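Local coordinates for protein 2-hydroxymethyl glutarate dehydrogenase (Eubacterium barkeri, PDB 3CKY) that catalyses the NAD-dependent interconversion of 2-formylglutarate and (S)-2-hydroxymethylglutarate in the fermentative breakdown of nicotinate, at residues 226-240 / 273-287. Residues are numbered along the deposited sequence; the frame is centred on the assembly and turned at random.
Sequences FIMSGDFAGGFAMDL and RAMGLGREDMSAVIK
Arg-273 NH1 reaches Asp-239 OD1 at 3.0 Å, its guanidinium nearly perpendicular to the carboxylate (82°), in a salt bridge whose hydrogen bond is weak. Gly-278 O then receives Asp-239 N at the start of helix 238-255. Arg-279, bent at chi2 and chi3, folds back so that one guanidinium face lies on Ala-237 CB while NE meets Asp-239 OD2 weakly at 3.3 Å. Glu-280 O takes Met-238 N; Met-238 CE packs among Leu-277 CB (3.6 Å), Ala-284 CB and Val-285 CB. Asp-281 N gives a straight bond to Phe-232 O (2.7 Å), and its carboxylate, anti to the backbone N (chi1 177°), stacks over the Phe-226 ring. OD1 accepts Phe-236 N on its anti lone pair and pairs with Lys-222, whereas OD2 takes both Ser-283 N, in an Asx turn, and Ser-283 OG (2.6 Å). With an alanine in place of Asp-281, the Lys-222 charge would probably lose its mate and Ser-283 OG turn more freely. Met-282 N bonds Phe-236 O (2.8 Å), and Ala-284 CA makes a CH-pi contact with Phe-232. The example illustrates one buried aspartate serving several donors: it braces its own loop through Ser-283 and reaches the other through Phe-236 N, alongside backbone bonds and the Asp-239 salt bridges.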
loop_
_atom_site.group_PDB
_atom_site.type_symbol
_atom_site.label_atom_id
_atom_site.label_comp_id
_atom_site.label_asym_id
_atom_site.label_seq_id
_atom_site.Cartn_x
_atom_site.Cartn_y
_atom_site.Cartn_z
ATOM N N PHE A 226 -9.844 -24.635 8.675
ATOM C CA PHE A 226 -9.785 -24.344 7.247
ATOM C C PHE A 226 -8.394 -24.523 6.642
ATOM O O PHE A 226 -8.246 -25.228 5.652
ATOM C CB PHE A 226 -10.274 -22.918 6.959
ATOM C CG PHE A 226 -11.702 -22.674 7.367
ATOM C CD1 PHE A 226 -12.757 -22.970 6.499
ATOM C CD2 PHE A 226 -12.002 -22.151 8.618
ATOM C CE1 PHE A 226 -14.080 -22.749 6.875
ATOM C CE2 PHE A 226 -13.338 -21.928 9.001
ATOM C CZ PHE A 226 -14.367 -22.226 8.126
ATOM N N ILE A 227 -7.406 -23.853 7.217
ATOM C CA ILE A 227 -6.072 -23.808 6.650
ATOM C C ILE A 227 -5.438 -25.189 6.746
ATOM O O ILE A 227 -5.069 -25.760 5.743
ATOM C CB ILE A 227 -5.167 -22.738 7.351
ATOM C CG1 ILE A 227 -5.699 -21.329 7.064
ATOM C CG2 ILE A 227 -3.724 -22.834 6.886
ATOM C CD1 ILE A 227 -5.067 -20.225 7.946
ATOM N N MET A 228 -5.339 -25.736 7.951
ATOM C CA MET A 228 -4.659 -27.034 8.113
ATOM C C MET A 228 -5.441 -28.204 7.508
ATOM O O MET A 228 -4.844 -29.199 7.088
ATOM C CB MET A 228 -4.335 -27.298 9.565
ATOM C CG MET A 228 -3.343 -26.330 10.100
ATOM S SD MET A 228 -2.850 -26.693 11.782
ATOM C CE MET A 228 -1.925 -28.224 11.506
ATOM N N SER A 229 -6.766 -28.073 7.449
ATOM C CA SER A 229 -7.612 -29.071 6.811
ATOM C C SER A 229 -7.546 -28.974 5.300
ATOM O O SER A 229 -7.725 -29.963 4.614
ATOM C CB SER A 229 -9.073 -28.903 7.246
ATOM O OG SER A 229 -9.737 -27.854 6.548
ATOM N N GLY A 230 -7.318 -27.770 4.794
ATOM C CA GLY A 230 -7.384 -27.513 3.354
ATOM C C GLY A 230 -8.803 -27.458 2.808
ATOM O O GLY A 230 -9.003 -27.353 1.608
ATOM N N ASP A 231 -9.792 -27.525 3.686
ATOM C CA ASP A 231 -11.194 -27.411 3.299
ATOM C C ASP A 231 -11.683 -25.992 3.576
ATOM O O ASP A 231 -11.932 -25.619 4.716
ATOM C CB ASP A 231 -12.038 -28.426 4.071
ATOM C CG ASP A 231 -13.527 -28.352 3.725
ATOM O OD1 ASP A 231 -13.928 -27.506 2.886
ATOM O OD2 ASP A 231 -14.301 -29.161 4.307
ATOM N N PHE A 232 -11.810 -25.209 2.512
ATOM C CA PHE A 232 -12.162 -23.806 2.617
ATOM C C PHE A 232 -13.628 -23.561 2.273
ATOM O O PHE A 232 -14.040 -22.430 2.044
ATOM C CB PHE A 232 -11.233 -22.977 1.742
ATOM C CG PHE A 232 -9.805 -22.995 2.205
ATOM C CD1 PHE A 232 -9.393 -22.184 3.249
ATOM C CD2 PHE A 232 -8.870 -23.810 1.582
ATOM C CE1 PHE A 232 -8.071 -22.177 3.671
ATOM C CE2 PHE A 232 -7.548 -23.810 1.994
ATOM C CZ PHE A 232 -7.149 -22.991 3.045
ATOM N N ALA A 233 -14.414 -24.631 2.241
ATOM C CA ALA A 233 -15.848 -24.525 2.043
ATOM C C ALA A 233 -16.518 -23.960 3.291
ATOM O O ALA A 233 -16.146 -24.274 4.431
ATOM C CB ALA A 233 -16.457 -25.892 1.709
ATOM N N GLY A 234 -17.515 -23.115 3.064
ATOM C CA GLY A 234 -18.256 -22.485 4.144
ATOM C C GLY A 234 -17.441 -21.388 4.793
ATOM O O GLY A 234 -16.632 -20.730 4.137
ATOM N N GLY A 235 -17.661 -21.217 6.093
ATOM C CA GLY A 235 -17.029 -20.154 6.856
ATOM C C GLY A 235 -17.557 -18.792 6.446
ATOM O O GLY A 235 -18.755 -18.604 6.239
ATOM N N PHE A 236 -16.647 -17.839 6.326
ATOM C CA PHE A 236 -16.999 -16.471 6.003
ATOM C C PHE A 236 -16.383 -16.150 4.638
ATOM O O PHE A 236 -15.157 -16.055 4.503
ATOM C CB PHE A 236 -16.486 -15.548 7.101
ATOM C CG PHE A 236 -16.871 -14.123 6.906
ATOM C CD1 PHE A 236 -18.210 -13.765 6.782
ATOM C CD2 PHE A 236 -15.904 -13.134 6.845
ATOM C CE1 PHE A 236 -18.571 -12.444 6.596
ATOM C CE2 PHE A 236 -16.265 -11.815 6.647
ATOM C CZ PHE A 236 -17.596 -11.462 6.532
ATOM N N ALA A 237 -17.251 -15.996 3.640
ATOM C CA ALA A 237 -16.833 -15.854 2.243
ATOM C C ALA A 237 -15.818 -14.742 2.049
ATOM O O ALA A 237 -15.957 -13.652 2.606
ATOM C CB ALA A 237 -18.051 -15.625 1.317
ATOM N N MET A 238 -14.795 -15.039 1.252
ATOM C CA MET A 238 -13.748 -14.069 0.931
ATOM C C MET A 238 -14.344 -12.787 0.323
ATOM O O MET A 238 -13.884 -11.689 0.627
ATOM C CB MET A 238 -12.729 -14.696 -0.017
ATOM C CG MET A 238 -11.473 -13.858 -0.198
ATOM S SD MET A 238 -10.301 -14.565 -1.358
ATOM C CE MET A 238 -9.834 -16.109 -0.564
ATOM N N ASP A 239 -15.372 -12.940 -0.519
ATOM C CA ASP A 239 -16.065 -11.793 -1.107
ATOM C C ASP A 239 -16.615 -10.872 -0.030
ATOM O O ASP A 239 -16.564 -9.656 -0.170
ATOM C CB ASP A 239 -17.213 -12.235 -2.024
ATOM C CG ASP A 239 -16.733 -12.838 -3.343
ATOM O OD1 ASP A 239 -15.670 -12.437 -3.875
ATOM O OD2 ASP A 239 -17.430 -13.718 -3.875
ATOM N N LEU A 240 -17.131 -11.456 1.047
ATOM C CA LEU A 240 -17.760 -10.673 2.104
ATOM C C LEU A 240 -16.734 -9.934 2.961
ATOM O O LEU A 240 -16.906 -8.766 3.284
ATOM C CB LEU A 240 -18.668 -11.551 2.951
ATOM C CG LEU A 240 -19.868 -12.121 2.200
ATOM C CD1 LEU A 240 -20.660 -13.093 3.084
ATOM C CD2 LEU A 240 -20.777 -10.985 1.657
ATOM N N ARG A 273 -9.609 -13.215 -4.889
ATOM C CA ARG A 273 -10.767 -13.117 -5.762
ATOM C C ARG A 273 -10.406 -13.256 -7.234
ATOM O O ARG A 273 -11.119 -13.933 -7.981
ATOM C CB ARG A 273 -11.499 -11.818 -5.497
ATOM C CG ARG A 273 -12.231 -11.873 -4.163
ATOM C CD ARG A 273 -12.512 -10.536 -3.615
ATOM N NE ARG A 273 -12.793 -9.566 -4.661
ATOM C CZ ARG A 273 -13.993 -9.118 -5.020
ATOM N NH1 ARG A 273 -15.090 -9.566 -4.435
ATOM N NH2 ARG A 273 -14.091 -8.208 -5.987
ATOM N N ALA A 274 -9.278 -12.669 -7.624
ATOM C CA ALA A 274 -8.751 -12.824 -8.978
ATOM C C ALA A 274 -8.481 -14.296 -9.320
ATOM O O ALA A 274 -8.643 -14.692 -10.458
ATOM C CB ALA A 274 -7.473 -11.967 -9.165
ATOM N N MET A 275 -8.082 -15.081 -8.320
ATOM C CA MET A 275 -7.819 -16.510 -8.474
ATOM C C MET A 275 -9.078 -17.382 -8.351
ATOM O O MET A 275 -8.965 -18.605 -8.337
ATOM C CB MET A 275 -6.810 -16.969 -7.420
ATOM C CG MET A 275 -5.417 -16.408 -7.623
ATOM S SD MET A 275 -4.306 -16.812 -6.250
ATOM C CE MET A 275 -4.242 -18.607 -6.375
ATOM N N GLY A 276 -10.259 -16.763 -8.260
ATOM C CA GLY A 276 -11.533 -17.488 -8.233
ATOM C C GLY A 276 -11.928 -18.029 -6.872
ATOM O O GLY A 276 -12.765 -18.925 -6.789
ATOM N N LEU A 277 -11.365 -17.450 -5.808
ATOM C CA LEU A 277 -11.548 -17.952 -4.446
ATOM C C LEU A 277 -12.618 -17.196 -3.659
ATOM O O LEU A 277 -12.797 -17.439 -2.476
ATOM C CB LEU A 277 -10.216 -17.882 -3.705
ATOM C CG LEU A 277 -9.135 -18.970 -3.880
ATOM C CD1 LEU A 277 -9.313 -19.866 -5.085
ATOM C CD2 LEU A 277 -7.742 -18.329 -3.842
ATOM N N GLY A 278 -13.353 -16.303 -4.321
ATOM C CA GLY A 278 -14.310 -15.425 -3.648
ATOM C C GLY A 278 -15.374 -16.080 -2.784
ATOM O O GLY A 278 -15.801 -15.506 -1.770
ATOM N N ARG A 279 -15.800 -17.280 -3.172
ATOM C CA ARG A 279 -16.855 -18.018 -2.460
ATOM C C ARG A 279 -16.329 -18.944 -1.359
ATOM O O ARG A 279 -17.098 -19.465 -0.558
ATOM C CB ARG A 279 -17.672 -18.841 -3.460
ATOM C CG ARG A 279 -18.480 -17.995 -4.426
ATOM C CD ARG A 279 -19.708 -17.441 -3.744
ATOM N NE ARG A 279 -19.440 -16.222 -2.975
ATOM C CZ ARG A 279 -20.132 -15.819 -1.899
ATOM N NH1 ARG A 279 -19.803 -14.676 -1.297
ATOM N NH2 ARG A 279 -21.139 -16.542 -1.405
ATOM N N GLU A 280 -15.021 -19.145 -1.318
ATOM C CA GLU A 280 -14.406 -19.919 -0.255
ATOM C C GLU A 280 -14.242 -19.053 0.986
ATOM O O GLU A 280 -14.260 -17.822 0.887
ATOM C CB GLU A 280 -13.036 -20.425 -0.715
ATOM C CG GLU A 280 -13.132 -21.355 -1.915
ATOM C CD GLU A 280 -11.822 -21.999 -2.321
ATOM O OE1 GLU A 280 -11.830 -22.695 -3.353
ATOM O OE2 GLU A 280 -10.785 -21.843 -1.641
ATOM N N ASP A 281 -14.066 -19.691 2.147
ATOM C CA ASP A 281 -13.775 -18.967 3.361
ATOM C C ASP A 281 -12.587 -18.056 3.086
ATOM O O ASP A 281 -11.686 -18.390 2.298
ATOM C CB ASP A 281 -13.467 -19.906 4.528
ATOM C CG ASP A 281 -13.100 -19.161 5.791
ATOM O OD1 ASP A 281 -14.020 -18.655 6.456
ATOM O OD2 ASP A 281 -11.887 -19.063 6.101
ATOM N N MET A 282 -12.599 -16.901 3.743
ATOM C CA MET A 282 -11.590 -15.890 3.512
ATOM C C MET A 282 -10.160 -16.325 3.853
ATOM O O MET A 282 -9.244 -15.746 3.341
ATOM C CB MET A 282 -11.968 -14.588 4.235
ATOM C CG MET A 282 -12.353 -14.694 5.728
ATOM S SD MET A 282 -11.039 -14.319 6.885
ATOM C CE MET A 282 -10.362 -15.937 7.087
ATOM N N SER A 283 -9.974 -17.363 4.671
ATOM C CA SER A 283 -8.640 -17.855 4.998
ATOM C C SER A 283 -7.960 -18.516 3.798
ATOM O O SER A 283 -6.732 -18.702 3.797
ATOM C CB SER A 283 -8.686 -18.841 6.175
ATOM O OG SER A 283 -9.495 -19.980 5.909
ATOM N N ALA A 284 -8.761 -18.864 2.781
ATOM C CA ALA A 284 -8.243 -19.348 1.489
ATOM C C ALA A 284 -7.361 -18.314 0.796
ATOM O O ALA A 284 -6.681 -18.634 -0.150
ATOM C CB ALA A 284 -9.390 -19.775 0.562
ATOM N N VAL A 285 -7.358 -17.073 1.261
ATOM C CA VAL A 285 -6.424 -16.056 0.720
ATOM C C VAL A 285 -4.939 -16.508 0.813
ATOM O O VAL A 285 -4.110 -16.083 0.003
ATOM C CB VAL A 285 -6.639 -14.680 1.406
ATOM C CG1 VAL A 285 -6.047 -14.674 2.822
ATOM C CG2 VAL A 285 -6.071 -13.564 0.556
ATOM N N ILE A 286 -4.627 -17.382 1.779
ATOM C CA ILE A 286 -3.305 -17.993 1.882
ATOM C C ILE A 286 -2.849 -18.658 0.551
ATOM O O ILE A 286 -1.661 -18.670 0.225
ATOM C CB ILE A 286 -3.214 -19.026 3.060
ATOM C CG1 ILE A 286 -1.748 -19.307 3.411
ATOM C CG2 ILE A 286 -3.922 -20.355 2.699
ATOM C CD1 ILE A 286 -1.524 -20.055 4.726
ATOM N N LYS A 287 -3.804 -19.207 -0.200
ATOM C CA LYS A 287 -3.535 -19.816 -1.511
ATOM C C LYS A 287 -2.891 -18.845 -2.509
ATOM O O LYS A 287 -2.168 -19.278 -3.400
ATOM C CB LYS A 287 -4.819 -20.346 -2.118
ATOM C CG LYS A 287 -5.442 -21.518 -1.382
ATOM C CD LYS A 287 -6.669 -22.008 -2.158
ATOM C CE LYS A 287 -7.480 -22.971 -1.352
ATOM N NZ LYS A 287 -8.564 -23.588 -2.177
HETATM O O HOH W 1 -7.990 -26.283 -0.693
HETATM O O HOH W 2 -17.531 -19.233 2.187
HETATM O O HOH W 3 -18.229 -21.918 0.682
#